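Local structure of beta-galactosidase (Bacteroides thetaiotaomicron, 5MUJ) at residues V41-K46 / A360-K365; T75-N80 / R88-W93; W147-G152 / S208-D213; G280-M285 / A305-V310. The protein probably hydrolyses glycosidic linkages of the plant pectin rhamnogalacturonan II and binds the chain B oligosaccharide of that pectin in a glycan pocket. All blocks are in the same frame, centred on the assembly; numbering follows the deposited sequence.

Contact 1 of 4, residues V41-K46 / A360-K365; sequences VKTPYK and AIATSK
Tyr45 and Thr363 form an antiparallel hydrogen-bonded pair, and two backbone bonds define it. Tyr45 N reaches Thr363 O at 3.2 Å, lying in the plane of that carbonyl; Thr363 N gives the shorter bond, 2.7 Å to Tyr45 O. Tyr45 O also receives a CA-H...O contact from Ala362 CA. One step on, Lys46 faces Ala362 in a non-hydrogen-bonded pair. Ahead of the pair, Thr43 packs on the end of the other strand: its OG1 sits 3.6 Å from Ala362 CB, while CG2 lies over the peptide link between Thr363 and Ser364. The Tyr45 ring turns its edge to the carbonyls of Thr363 and Ser364, with CD2 3.7 Å from Ser364 O, and Pro44 CB covers one of its faces. With chi1 at 57°, Thr363 OG1 stands between its own N and carbonyl carbon, from where it donates to Lys365 O at 2.6 Å, tying the strand end to the residue two further on. An alanine in place of Thr363 would probably leave Lys365 O without this donor and the chain after the strand less tied. Further out, Ser364 OG is hydrogen-bonded to Val344 N, and Lys46 NZ makes a salt bridge to Asp328. Both cross-strand bonds are backbone to backbone, so the pairing itself does not require particular side chains; joining an N-terminal strand to a C-terminal one is consistent with the "Velcro" closure of a beta-propeller.

Contact 2 of 4, residues T75-N80 / R88-W93; sequences TYVVYN and RGYETW
Trp93 lies beside Tyr76 and Val78 of the facing strand. Its CB sits over one face of the Tyr76 ring, 3.9 Å from the centroid and 23° off the normal. CG lies within about 4 Å of both Tyr76 CE1 and Val78 CG2. CD1 presses on Val78 CG2 at 3.3 Å, and NE1 follows at 3.5 Å from the same methyl, which lies over one face at the pyrrole side of the indole. Backbone bonds in both directions pair Tyr76 with Trp93 and Val78 with Glu91. On the other face of the sheet, Val77 CG2 stands over the Tyr90 ring, 3.9 Å from its centroid. Asn80 OD1 accepts from Arg88 N at 2.9 Å; an alanine in place of Asn80 would probably leave the Arg88 N-H without this acceptor and the two strand ends less tied together. Tyr90 OH bonds Glu159, and the Tyr90 side chain is about 5 Å from a bound alpha-L-rhamnopyranose. Hairpin 71-79/90-97 supplies the two middle strands of a four-stranded antiparallel propeller blade, here beside the glycan pocket.

Contact 3 of 4, residues W147-G152 / S208-D213; sequences WMTYIG and STVYWD
Thr149 and Ser208 meet through hydroxyls placed by matching first torsions: chi1 is 62° in the threonine and 61° in the serine, which sets each oxygen between its own backbone N and carbonyl carbon. Thr149 OG1 and Ser208 OG come within 2.5 Å, a short hydrogen bond whose direction the hydroxyls leave open. A water extends the link, lying 2.9 Å from Thr149 OG1 and accepting from Val210 N at 3.0 Å. Thr149 OG1 is therefore gripped by both a serine hydroxyl and a water in a buried setting. The methyl branch does the apolar work: Thr149 CG2 touches Val210 CG2 at 3.6 Å, the two side chains crossing at about a right angle. The strand segments run 161° apart with axes 6.6 Å from each other, wider than neighbours in one sheet, and the buried area is small at 152 Å². Side-chain contacts and a water that reaches the Val210 backbone N carry the join, in keeping with strands that belong to different blades. Strand 146-153 is the second of its blade, between 121-126 and 166-172, and Thr149 shares backbone bonding with Phe125 of the first of these. Strand 204-212 is at the edge of the next blade, beside 222-231. Around the junction, Ser208 also packs on Val167 of strand 166-172 and on Met224 and Tyr226, while Val210 packs on Phe222 and Met224.

Contact 4 of 4, residues G280-M285 / A305-V310; sequences GDVYVM and ASYDLV
Two backbone bonds, Tyr283 N to Ser306 O at 2.9 Å and Ser306 N to Tyr283 O at 3.0 Å, make an antiparallel hydrogen-bonded pair, and Val284 faces Ala305 in the non-hydrogen-bonded pair next to it. This is the open end of the hairpin 282-290/299-306, the two middle strands of a propeller blade. Past Ser306 the chain leaves the sheet and curls back. Leu309 lays CD2 over the centre of the Tyr283 ring, 3.6 Å from the centroid and only 10° off its normal: a well-aligned CH-pi contact. The same ring has Tyr307 O at its edge. Tyr307 meets the other strand more loosely, with Val282 CG2 over one face, offset toward the rim at 4.2 Å from the centroid. Val282 CG2 also reaches Ala305 CB, and the two residues lie against helix 31-41, Val282 on Arg33 and Ile37 and Ala305 on Met34. The curl is braced from within. Ser306 OG accepts from Asp308 N in an ST turn and is also bonded to Asn311 O, while Asp308 OD1 takes Val310 N at 2.8 Å in an Asx turn. Two waters complete the seam. One donates to both Asp281 O and Tyr307 O; the other donates a hydrogen bond to Asp281 OD1 at 2.8 Å and lies 2.9 Å from Tyr307 OH.

From the N terminus, helix 31-41 leads into contact 1, whose partner strand arrives only near the C terminus; this pairing closes a loop that encloses the other three contacts. Within it, contact 2 closes a short hairpin in one blade, contact 3 then bridges two successive blades, and contact 4 closes a hairpin in the blade that follows. These three come in series, and none crosses another. Contact 3 touches both neighbours: Thr75 CG2 of contact 2 is 4.1 Å from Met148 CE, and Asp213 OD2 is 4.2 Å from Leu309 CD1 of contact 4. Five four-stranded sheets, the last completed by 45-51, fit a five-bladed beta-propeller.

Contact 1 of 4, residues V41-K46 / A360-K365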
loop_
_atom_site.group_PDB
_atom_site.type_symbol
_atom_site.label_atom_id
_atom_site.label_comp_id
_atom_site.label_asym_id
_atom_site.label_seq_id
_atom_site.Cartn_x
_atom_site.Cartn_y
_atom_site.Cartn_z
ATOM N N VAL A 41 4.267 13.060 -12.483
ATOM C CA VAL A 41 4.313 11.705 -11.876
ATOM C C VAL A 41 4.232 10.536 -12.855
ATOM O O VAL A 41 4.411 9.386 -12.458
ATOM C CB VAL A 41 3.237 11.532 -10.775
ATOM C CG1 VAL A 41 3.339 12.674 -9.784
ATOM C CG2 VAL A 41 1.861 11.446 -11.395
ATOM N N LYS A 42 4.001 10.807 -14.136
ATOM C CA LYS A 42 3.738 9.715 -15.066
ATOM C C LYS A 42 4.977 8.855 -15.305
ATOM O O LYS A 42 6.107 9.361 -15.272
ATOM C CB LYS A 42 3.144 10.201 -16.389
ATOM C CG LYS A 42 4.083 11.107 -17.188
ATOM C CD LYS A 42 3.426 11.654 -18.449
ATOM C CE LYS A 42 4.461 12.222 -19.422
ATOM N NZ LYS A 42 3.842 12.674 -20.691
ATOM N N THR A 43 4.714 7.589 -15.595
ATOM C CA THR A 43 5.696 6.566 -15.866
ATOM C C THR A 43 5.252 5.669 -17.017
ATOM O O THR A 43 4.680 4.606 -16.807
ATOM C CB THR A 43 5.942 5.729 -14.624
ATOM O OG1 THR A 43 4.683 5.165 -14.170
ATOM C CG2 THR A 43 6.606 6.568 -13.578
ATOM N N PRO A 44 5.484 6.113 -18.267
ATOM C CA PRO A 44 5.046 5.357 -19.437
ATOM C C PRO A 44 5.775 4.033 -19.729
ATOM O O PRO A 44 5.231 3.200 -20.467
ATOM C CB PRO A 44 5.321 6.342 -20.593
ATOM C CG PRO A 44 5.302 7.685 -19.962
ATOM C CD PRO A 44 5.959 7.456 -18.645
ATOM N N TYR A 45 6.962 3.855 -19.140
ATOM C CA TYR A 45 7.961 2.838 -19.611
ATOM C C TYR A 45 8.060 1.701 -18.570
ATOM O O TYR A 45 8.537 1.897 -17.436
ATOM C CB TYR A 45 9.367 3.458 -19.925
ATOM C CG TYR A 45 9.220 4.511 -20.987
ATOM C CD1 TYR A 45 8.939 4.156 -22.316
ATOM C CD2 TYR A 45 9.166 5.827 -20.662
ATOM C CE1 TYR A 45 8.711 5.119 -23.287
ATOM C CE2 TYR A 45 8.916 6.800 -21.623
ATOM C CZ TYR A 45 8.709 6.444 -22.936
ATOM O OH TYR A 45 8.450 7.411 -23.900
ATOM N N LYS A 46 7.606 0.516 -18.942
ATOM C CA LYS A 46 7.562 -0.608 -17.969
ATOM C C LYS A 46 8.888 -1.360 -17.956
ATOM O O LYS A 46 9.272 -1.991 -18.939
ATOM C CB LYS A 46 6.410 -1.547 -18.298
ATOM C CG LYS A 46 5.077 -0.844 -18.027
ATOM C CD LYS A 46 3.866 -1.753 -18.064
ATOM C CE LYS A 46 2.646 -0.976 -17.650
ATOM N NZ LYS A 46 1.497 -1.905 -17.816
ATOM N N ALA A 360 6.274 -5.127 -9.807
ATOM C CA ALA A 360 6.943 -4.586 -11.030
ATOM C C ALA A 360 7.182 -3.089 -10.916
ATOM O O ALA A 360 6.748 -2.426 -9.965
ATOM C CB ALA A 360 6.149 -4.864 -12.239
ATOM N N ILE A 361 7.934 -2.557 -11.879
ATOM C CA ILE A 361 8.270 -1.152 -11.900
ATOM C C ILE A 361 7.989 -0.503 -13.246
ATOM O O ILE A 361 8.306 -1.080 -14.294
ATOM C CB ILE A 361 9.766 -0.949 -11.633
ATOM C CG1 ILE A 361 10.219 -1.916 -10.566
ATOM C CG2 ILE A 361 10.029 0.470 -11.189
ATOM C CD1 ILE A 361 11.688 -1.758 -10.248
ATOM N N ALA A 362 7.480 0.724 -13.219
ATOM C CA ALA A 362 7.391 1.552 -14.424
ATOM C C ALA A 362 8.179 2.860 -14.161
ATOM O O ALA A 362 8.311 3.292 -13.022
ATOM C CB ALA A 362 5.928 1.820 -14.783
ATOM N N THR A 363 8.752 3.463 -15.216
ATOM C CA THR A 363 9.590 4.651 -15.045
ATOM C C THR A 363 9.231 5.767 -16.020
ATOM O O THR A 363 8.601 5.526 -17.031
ATOM C CB THR A 363 11.085 4.304 -15.188
ATOM O OG1 THR A 363 11.306 3.705 -16.462
ATOM C CG2 THR A 363 11.519 3.350 -14.066
ATOM N N SER A 364 9.625 6.981 -15.677
ATOM C CA SER A 364 9.366 8.157 -16.509
ATOM C C SER A 364 10.237 8.241 -17.809
ATOM O O SER A 364 9.821 8.895 -18.766
ATOM C CB SER A 364 9.580 9.423 -15.716
ATOM O OG SER A 364 10.845 9.407 -15.095
ATOM N N LYS A 365 11.428 7.629 -17.830
ATOM C CA LYS A 365 12.109 7.375 -19.109
ATOM C C LYS A 365 12.578 5.928 -19.139
ATOM O O LYS A 365 12.668 5.296 -18.077
ATOM C CB LYS A 365 13.289 8.334 -19.294
ATOM C CG LYS A 365 14.437 8.107 -18.310
ATOM C CD LYS A 365 15.527 9.162 -18.458
ATOM C CE LYS A 365 16.822 8.761 -17.763
ATOM N NZ LYS A 365 17.942 9.645 -18.201
#

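Contact 2 of 4, residues T75-N80 / R88-W93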
loop_
_atom_site.group_PDB
_atom_site.type_symbol
_atom_site.label_atom_id
_atom_site.label_comp_id
_atom_site.label_asym_id
_atom_site.label_seq_id
_atom_site.Cartn_x
_atom_site.Cartn_y
_atom_site.Cartn_z
ATOM N N THR A 75 10.056 -3.172 1.691
ATOM C CA THR A 75 9.259 -4.228 2.380
ATOM C C THR A 75 8.164 -4.676 1.437
ATOM O O THR A 75 7.757 -3.929 0.579
ATOM C CB THR A 75 8.601 -3.842 3.753
ATOM O OG1 THR A 75 7.796 -2.651 3.628
ATOM C CG2 THR A 75 9.580 -3.659 4.820
ATOM N N TYR A 76 7.802 -5.943 1.549
ATOM C CA TYR A 76 6.712 -6.533 0.763
ATOM C C TYR A 76 6.061 -7.714 1.504
ATOM O O TYR A 76 6.614 -8.240 2.458
ATOM C CB TYR A 76 7.169 -6.914 -0.640
ATOM C CG TYR A 76 8.238 -7.998 -0.694
ATOM C CD1 TYR A 76 7.886 -9.345 -0.764
ATOM C CD2 TYR A 76 9.612 -7.667 -0.729
ATOM C CE1 TYR A 76 8.836 -10.352 -0.794
ATOM C CE2 TYR A 76 10.585 -8.678 -0.779
ATOM C CZ TYR A 76 10.202 -9.995 -0.867
ATOM O OH TYR A 76 11.134 -11.002 -0.919
ATOM N N VAL A 77 4.846 -8.068 1.087
ATOM C CA VAL A 77 4.169 -9.175 1.712
ATOM C C VAL A 77 4.222 -10.395 0.784
ATOM O O VAL A 77 4.250 -10.275 -0.453
ATOM C CB VAL A 77 2.708 -8.824 2.122
ATOM C CG1 VAL A 77 2.746 -7.580 3.013
ATOM C CG2 VAL A 77 1.789 -8.661 0.902
ATOM N N VAL A 78 4.278 -11.554 1.400
ATOM C CA VAL A 78 4.229 -12.817 0.736
ATOM C C VAL A 78 2.994 -13.598 1.283
ATOM O O VAL A 78 2.789 -13.737 2.505
ATOM C CB VAL A 78 5.498 -13.643 1.012
ATOM C CG1 VAL A 78 5.350 -15.063 0.505
ATOM C CG2 VAL A 78 6.740 -12.979 0.382
ATOM N N TYR A 79 2.212 -14.127 0.373
ATOM C CA TYR A 79 1.141 -15.101 0.685
ATOM C C TYR A 79 1.620 -16.439 0.151
ATOM O O TYR A 79 2.061 -16.501 -1.012
ATOM C CB TYR A 79 -0.174 -14.693 0.015
ATOM C CG TYR A 79 -1.214 -15.784 0.061
ATOM C CD1 TYR A 79 -1.859 -16.104 1.260
ATOM C CD2 TYR A 79 -1.542 -16.507 -1.063
ATOM C CE1 TYR A 79 -2.772 -17.129 1.318
ATOM C CE2 TYR A 79 -2.484 -17.524 -1.018
ATOM C CZ TYR A 79 -3.096 -17.830 0.187
ATOM O OH TYR A 79 -4.053 -18.812 0.289
ATOM N N ASN A 80 1.613 -17.472 0.987
ATOM C CA ASN A 80 2.285 -18.743 0.653
ATOM C C ASN A 80 1.320 -19.814 0.187
ATOM O O ASN A 80 1.346 -20.961 0.657
ATOM C CB ASN A 80 3.153 -19.244 1.806
ATOM C CG ASN A 80 2.349 -19.547 3.057
ATOM O OD1 ASN A 80 1.221 -19.072 3.223
ATOM N ND2 ASN A 80 2.936 -20.301 3.957
ATOM N N ARG A 88 -1.242 -20.107 4.406
ATOM C CA ARG A 88 -1.470 -19.750 5.792
ATOM C C ARG A 88 -1.892 -18.277 5.929
ATOM O O ARG A 88 -2.754 -17.949 6.764
ATOM C CB ARG A 88 -0.217 -20.000 6.618
ATOM C CG ARG A 88 -0.361 -19.619 8.080
ATOM C CD ARG A 88 0.807 -20.072 8.924
ATOM N NE ARG A 88 0.627 -19.684 10.325
ATOM C CZ ARG A 88 1.466 -19.961 11.325
ATOM N NH1 ARG A 88 2.604 -20.624 11.089
ATOM N NH2 ARG A 88 1.181 -19.552 12.569
ATOM N N GLY A 89 -1.270 -17.408 5.133
ATOM C CA GLY A 89 -1.488 -15.978 5.206
ATOM C C GLY A 89 -0.242 -15.162 4.889
ATOM O O GLY A 89 0.730 -15.692 4.398
ATOM N N TYR A 90 -0.306 -13.874 5.153
ATOM C CA TYR A 90 0.782 -12.947 4.966
ATOM C C TYR A 90 1.931 -13.042 5.962
ATOM O O TYR A 90 1.705 -13.148 7.178
ATOM C CB TYR A 90 0.253 -11.523 4.984
ATOM C CG TYR A 90 -0.497 -11.031 3.759
ATOM C CD1 TYR A 90 -0.161 -11.458 2.471
ATOM C CD2 TYR A 90 -1.494 -10.073 3.886
ATOM C CE1 TYR A 90 -0.808 -10.969 1.348
ATOM C CE2 TYR A 90 -2.181 -9.601 2.780
ATOM C CZ TYR A 90 -1.835 -10.044 1.507
ATOM O OH TYR A 90 -2.479 -9.559 0.409
ATOM N N GLU A 91 3.174 -13.001 5.419
ATOM C CA GLU A 91 4.367 -12.514 6.138
ATOM C C GLU A 91 4.979 -11.324 5.404
ATOM O O GLU A 91 4.678 -11.097 4.242
ATOM C CB GLU A 91 5.431 -13.622 6.347
ATOM C CG GLU A 91 4.954 -14.790 7.191
ATOM C CD GLU A 91 6.009 -15.817 7.455
ATOM O OE1 GLU A 91 6.558 -16.397 6.466
ATOM O OE2 GLU A 91 6.320 -15.995 8.640
ATOM N N THR A 92 5.793 -10.558 6.117
ATOM C CA THR A 92 6.413 -9.397 5.553
ATOM C C THR A 92 7.915 -9.691 5.488
ATOM O O THR A 92 8.555 -10.145 6.447
ATOM C CB THR A 92 6.145 -8.158 6.364
ATOM O OG1 THR A 92 4.729 -8.022 6.564
ATOM C CG2 THR A 92 6.670 -6.889 5.682
ATOM N N TRP A 93 8.437 -9.382 4.304
ATOM C CA TRP A 93 9.855 -9.562 3.957
ATOM C C TRP A 93 10.443 -8.185 3.598
ATOM O O TRP A 93 9.758 -7.194 3.328
ATOM C CB TRP A 93 9.986 -10.534 2.769
ATOM C CG TRP A 93 9.553 -11.922 3.021
ATOM C CD1 TRP A 93 8.267 -12.348 3.287
ATOM C CD2 TRP A 93 10.351 -13.095 3.032
ATOM N NE1 TRP A 93 8.224 -13.710 3.474
ATOM C CE2 TRP A 93 9.497 -14.203 3.323
ATOM C CE3 TRP A 93 11.716 -13.325 2.837
ATOM C CZ2 TRP A 93 9.971 -15.505 3.415
ATOM C CZ3 TRP A 93 12.185 -14.602 2.950
ATOM C CH2 TRP A 93 11.339 -15.686 3.192
#

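Contact 3 of 4, residues W147-G152 / S208-D213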
loop_
_atom_site.group_PDB
_atom_site.type_symbol
_atom_site.label_atom_id
_atom_site.label_comp_id
_atom_site.label_asym_id
_atom_site.label_seq_id
_atom_site.Cartn_x
_atom_site.Cartn_y
_atom_site.Cartn_z
ATOM N N TRP A 147 8.752 2.780 13.004
ATOM C CA TRP A 147 7.382 2.258 13.215
ATOM C C TRP A 147 6.813 1.683 11.926
ATOM O O TRP A 147 7.288 1.984 10.833
ATOM C CB TRP A 147 6.490 3.369 13.745
ATOM C CG TRP A 147 6.952 3.903 15.021
ATOM C CD1 TRP A 147 7.930 4.841 15.230
ATOM C CD2 TRP A 147 6.477 3.528 16.299
ATOM N NE1 TRP A 147 8.092 5.060 16.577
ATOM C CE2 TRP A 147 7.202 4.271 17.254
ATOM C CE3 TRP A 147 5.514 2.625 16.734
ATOM C CZ2 TRP A 147 6.978 4.146 18.621
ATOM C CZ3 TRP A 147 5.282 2.503 18.110
ATOM C CH2 TRP A 147 6.011 3.264 19.029
HETATM N N MSE A 148 5.802 0.847 12.079
HETATM C CA MSE A 148 5.138 0.141 10.986
HETATM C C MSE A 148 3.738 -0.192 11.416
HETATM O O MSE A 148 3.517 -0.508 12.584
HETATM C CB MSE A 148 5.916 -1.142 10.746
HETATM C CG MSE A 148 5.311 -2.105 9.744
HETATM SE SE MSE A 148 6.301 -3.791 9.737
HETATM C CE MSE A 148 7.099 -3.291 8.032
ATOM N N THR A 149 2.788 -0.102 10.505
ATOM C CA THR A 149 1.464 -0.676 10.724
ATOM C C THR A 149 1.306 -1.861 9.815
ATOM O O THR A 149 2.002 -2.005 8.838
ATOM C CB THR A 149 0.305 0.299 10.481
ATOM O OG1 THR A 149 0.328 0.726 9.109
ATOM C CG2 THR A 149 0.397 1.482 11.457
ATOM N N TYR A 150 0.337 -2.709 10.120
ATOM C CA TYR A 150 0.146 -3.958 9.393
ATOM C C TYR A 150 -1.291 -4.500 9.355
ATOM O O TYR A 150 -2.158 -4.175 10.227
ATOM C CB TYR A 150 1.140 -5.030 9.871
ATOM C CG TYR A 150 0.986 -5.515 11.302
ATOM C CD1 TYR A 150 0.193 -6.629 11.609
ATOM C CD2 TYR A 150 1.687 -4.919 12.333
ATOM C CE1 TYR A 150 0.095 -7.106 12.922
ATOM C CE2 TYR A 150 1.595 -5.383 13.654
ATOM C CZ TYR A 150 0.811 -6.477 13.945
ATOM O OH TYR A 150 0.769 -6.907 15.271
ATOM N N ILE A 151 -1.557 -5.283 8.315
ATOM C CA ILE A 151 -2.750 -6.155 8.212
ATOM C C ILE A 151 -2.488 -7.339 9.143
ATOM O O ILE A 151 -1.508 -8.100 8.925
ATOM C CB ILE A 151 -2.958 -6.631 6.752
ATOM C CG1 ILE A 151 -3.427 -5.470 5.874
ATOM C CG2 ILE A 151 -3.834 -7.876 6.682
ATOM C CD1 ILE A 151 -3.447 -5.765 4.392
ATOM N N GLY A 152 -3.326 -7.504 10.177
ATOM C CA GLY A 152 -3.189 -8.603 11.106
ATOM C C GLY A 152 -4.466 -9.405 11.226
ATOM O O GLY A 152 -5.546 -8.851 11.043
ATOM N N SER A 208 -2.972 0.161 5.711
ATOM C CA SER A 208 -2.860 1.426 6.419
ATOM C C SER A 208 -1.468 2.015 6.230
ATOM O O SER A 208 -0.519 1.282 5.951
ATOM C CB SER A 208 -3.059 1.199 7.927
ATOM O OG SER A 208 -2.038 0.314 8.410
ATOM N N THR A 209 -1.337 3.325 6.377
ATOM C CA THR A 209 -0.006 3.987 6.425
ATOM C C THR A 209 -0.169 5.176 7.336
ATOM O O THR A 209 -1.181 5.893 7.232
ATOM C CB THR A 209 0.503 4.423 5.039
ATOM O OG1 THR A 209 0.834 3.261 4.283
ATOM C CG2 THR A 209 1.724 5.277 5.166
ATOM N N VAL A 210 0.721 5.324 8.297
ATOM C CA VAL A 210 0.698 6.451 9.231
ATOM C C VAL A 210 1.742 7.478 8.836
ATOM O O VAL A 210 2.924 7.139 8.615
ATOM C CB VAL A 210 0.940 5.971 10.684
ATOM C CG1 VAL A 210 1.056 7.148 11.657
ATOM C CG2 VAL A 210 -0.158 4.994 11.081
ATOM N N TYR A 211 1.317 8.731 8.753
ATOM C CA TYR A 211 2.169 9.876 8.411
ATOM C C TYR A 211 2.418 10.753 9.637
ATOM O O TYR A 211 1.536 10.872 10.479
ATOM C CB TYR A 211 1.485 10.682 7.293
ATOM C CG TYR A 211 1.303 9.869 6.022
ATOM C CD1 TYR A 211 2.409 9.622 5.182
ATOM C CD2 TYR A 211 0.078 9.336 5.655
ATOM C CE1 TYR A 211 2.278 8.851 4.040
ATOM C CE2 TYR A 211 -0.064 8.558 4.515
ATOM C CZ TYR A 211 1.039 8.324 3.697
ATOM O OH TYR A 211 0.860 7.551 2.572
ATOM N N TRP A 212 3.617 11.354 9.736
ATOM C CA TRP A 212 3.904 12.399 10.723
ATOM C C TRP A 212 3.528 13.741 10.082
ATOM O O TRP A 212 4.131 14.144 9.115
ATOM C CB TRP A 212 5.389 12.420 11.152
ATOM C CG TRP A 212 5.711 13.580 12.048
ATOM C CD1 TRP A 212 5.066 13.929 13.199
ATOM C CD2 TRP A 212 6.740 14.561 11.853
ATOM N NE1 TRP A 212 5.632 15.058 13.737
ATOM C CE2 TRP A 212 6.662 15.470 12.931
ATOM C CE3 TRP A 212 7.720 14.762 10.870
ATOM C CZ2 TRP A 212 7.537 16.569 13.057
ATOM C CZ3 TRP A 212 8.590 15.851 10.995
ATOM C CH2 TRP A 212 8.488 16.739 12.080
ATOM N N ASP A 213 2.473 14.388 10.576
ATOM C CA ASP A 213 2.041 15.693 10.087
ATOM C C ASP A 213 2.554 16.749 11.055
ATOM O O ASP A 213 1.952 16.991 12.082
ATOM C CB ASP A 213 0.509 15.743 9.969
ATOM C CG ASP A 213 0.002 17.082 9.440
ATOM O OD1 ASP A 213 0.830 17.950 9.040
ATOM O OD2 ASP A 213 -1.225 17.282 9.451
HETATM O O HOH W 1 2.257 2.765 8.412
#

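Contact 4 of 4, residues G280-M285 / A305-V310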
loop_
_atom_site.group_PDB
_atom_site.type_symbol
_atom_site.label_atom_id
_atom_site.label_comp_id
_atom_site.label_asym_id
_atom_site.label_seq_id
_atom_site.Cartn_x
_atom_site.Cartn_y
_atom_site.Cartn_z
ATOM N N GLY A 280 4.999 20.513 -3.024
ATOM C CA GLY A 280 4.818 21.940 -2.865
ATOM C C GLY A 280 3.798 22.171 -1.780
ATOM O O GLY A 280 3.964 21.688 -0.656
ATOM N N ASP A 281 2.733 22.893 -2.128
ATOM C CA ASP A 281 1.600 23.108 -1.219
ATOM C C ASP A 281 0.465 22.095 -1.403
ATOM O O ASP A 281 -0.558 22.201 -0.721
ATOM C CB ASP A 281 1.078 24.561 -1.311
ATOM C CG ASP A 281 0.589 24.958 -2.718
ATOM O OD1 ASP A 281 0.622 24.137 -3.664
ATOM O OD2 ASP A 281 0.180 26.129 -2.882
ATOM N N VAL A 282 0.623 21.119 -2.296
ATOM C CA VAL A 282 -0.422 20.123 -2.549
ATOM C C VAL A 282 -0.014 18.686 -2.156
ATOM O O VAL A 282 1.142 18.294 -2.286
ATOM C CB VAL A 282 -0.953 20.206 -4.008
ATOM C CG1 VAL A 282 -0.013 19.522 -4.989
ATOM C CG2 VAL A 282 -2.379 19.637 -4.131
ATOM N N TYR A 283 -0.982 17.926 -1.639
ATOM C CA TYR A 283 -0.824 16.497 -1.369
ATOM C C TYR A 283 -1.325 15.736 -2.568
ATOM O O TYR A 283 -2.382 16.078 -3.121
ATOM C CB TYR A 283 -1.634 16.052 -0.132
ATOM C CG TYR A 283 -1.173 16.695 1.145
ATOM C CD1 TYR A 283 -0.027 16.234 1.815
ATOM C CD2 TYR A 283 -1.876 17.761 1.704
ATOM C CE1 TYR A 283 0.384 16.817 2.998
ATOM C CE2 TYR A 283 -1.436 18.366 2.858
ATOM C CZ TYR A 283 -0.312 17.888 3.498
ATOM O OH TYR A 283 0.095 18.495 4.657
ATOM N N VAL A 284 -0.557 14.717 -2.975
ATOM C CA VAL A 284 -0.931 13.821 -4.037
ATOM C C VAL A 284 -1.134 12.429 -3.470
ATOM O O VAL A 284 -0.243 11.890 -2.812
ATOM C CB VAL A 284 0.174 13.789 -5.116
ATOM C CG1 VAL A 284 -0.198 12.811 -6.234
ATOM C CG2 VAL A 284 0.355 15.193 -5.636
HETATM N N MSE A 285 -2.312 11.853 -3.696
HETATM C CA MSE A 285 -2.588 10.516 -3.280
HETATM C C MSE A 285 -2.513 9.649 -4.493
HETATM O O MSE A 285 -3.349 9.748 -5.394
HETATM C CB MSE A 285 -4.000 10.403 -2.678
HETATM C CG MSE A 285 -4.300 8.992 -2.222
HETATM SE SE MSE A 285 -6.217 8.722 -1.998
HETATM C CE MSE A 285 -6.416 9.733 -0.338
ATOM N N ALA A 305 -5.650 14.607 -5.689
ATOM C CA ALA A 305 -4.886 15.630 -4.985
ATOM C C ALA A 305 -5.784 16.465 -4.056
ATOM O O ALA A 305 -7.005 16.498 -4.247
ATOM C CB ALA A 305 -4.087 16.516 -5.963
ATOM N N SER A 306 -5.167 17.071 -3.048
ATOM C CA SER A 306 -5.893 17.795 -1.987
ATOM C C SER A 306 -4.996 18.818 -1.317
ATOM O O SER A 306 -3.787 18.613 -1.210
ATOM C CB SER A 306 -6.412 16.816 -0.928
ATOM O OG SER A 306 -7.031 17.532 0.091
ATOM N N TYR A 307 -5.571 19.937 -0.877
ATOM C CA TYR A 307 -4.812 20.932 -0.082
ATOM C C TYR A 307 -4.956 20.698 1.429
ATOM O O TYR A 307 -4.100 21.159 2.215
ATOM C CB TYR A 307 -5.235 22.364 -0.413
ATOM C CG TYR A 307 -4.873 22.771 -1.809
ATOM C CD1 TYR A 307 -3.545 23.069 -2.136
ATOM C CD2 TYR A 307 -5.842 22.866 -2.811
ATOM C CE1 TYR A 307 -3.192 23.441 -3.426
ATOM C CE2 TYR A 307 -5.494 23.225 -4.105
ATOM C CZ TYR A 307 -4.168 23.516 -4.407
ATOM O OH TYR A 307 -3.789 23.887 -5.688
ATOM N N ASP A 308 -6.000 19.951 1.807
ATOM C CA ASP A 308 -6.433 19.825 3.216
ATOM C C ASP A 308 -6.542 18.393 3.794
ATOM O O ASP A 308 -7.044 18.215 4.903
ATOM C CB ASP A 308 -7.767 20.564 3.392
ATOM C CG ASP A 308 -8.927 19.905 2.665
ATOM O OD1 ASP A 308 -8.856 18.715 2.299
ATOM O OD2 ASP A 308 -9.945 20.599 2.465
ATOM N N LEU A 309 -6.081 17.398 3.037
ATOM C CA LEU A 309 -6.113 15.976 3.395
ATOM C C LEU A 309 -7.482 15.312 3.426
ATOM O O LEU A 309 -7.538 14.097 3.528
ATOM C CB LEU A 309 -5.356 15.682 4.700
ATOM C CG LEU A 309 -3.855 15.964 4.663
ATOM C CD1 LEU A 309 -3.266 15.847 6.067
ATOM C CD2 LEU A 309 -3.141 14.986 3.744
ATOM N N VAL A 310 -8.570 16.078 3.262
ATOM C CA VAL A 310 -9.930 15.555 3.424
ATOM C C VAL A 310 -10.758 15.576 2.127
ATOM O O VAL A 310 -11.474 14.630 1.840
ATOM C CB VAL A 310 -10.650 16.333 4.536
ATOM C CG1 VAL A 310 -12.138 16.029 4.522
ATOM C CG2 VAL A 310 -10.020 15.982 5.887
HETATM O O HOH W 2 -0.953 24.014 -6.003
HETATM O O HOH W 3 -1.188 22.148 1.795
#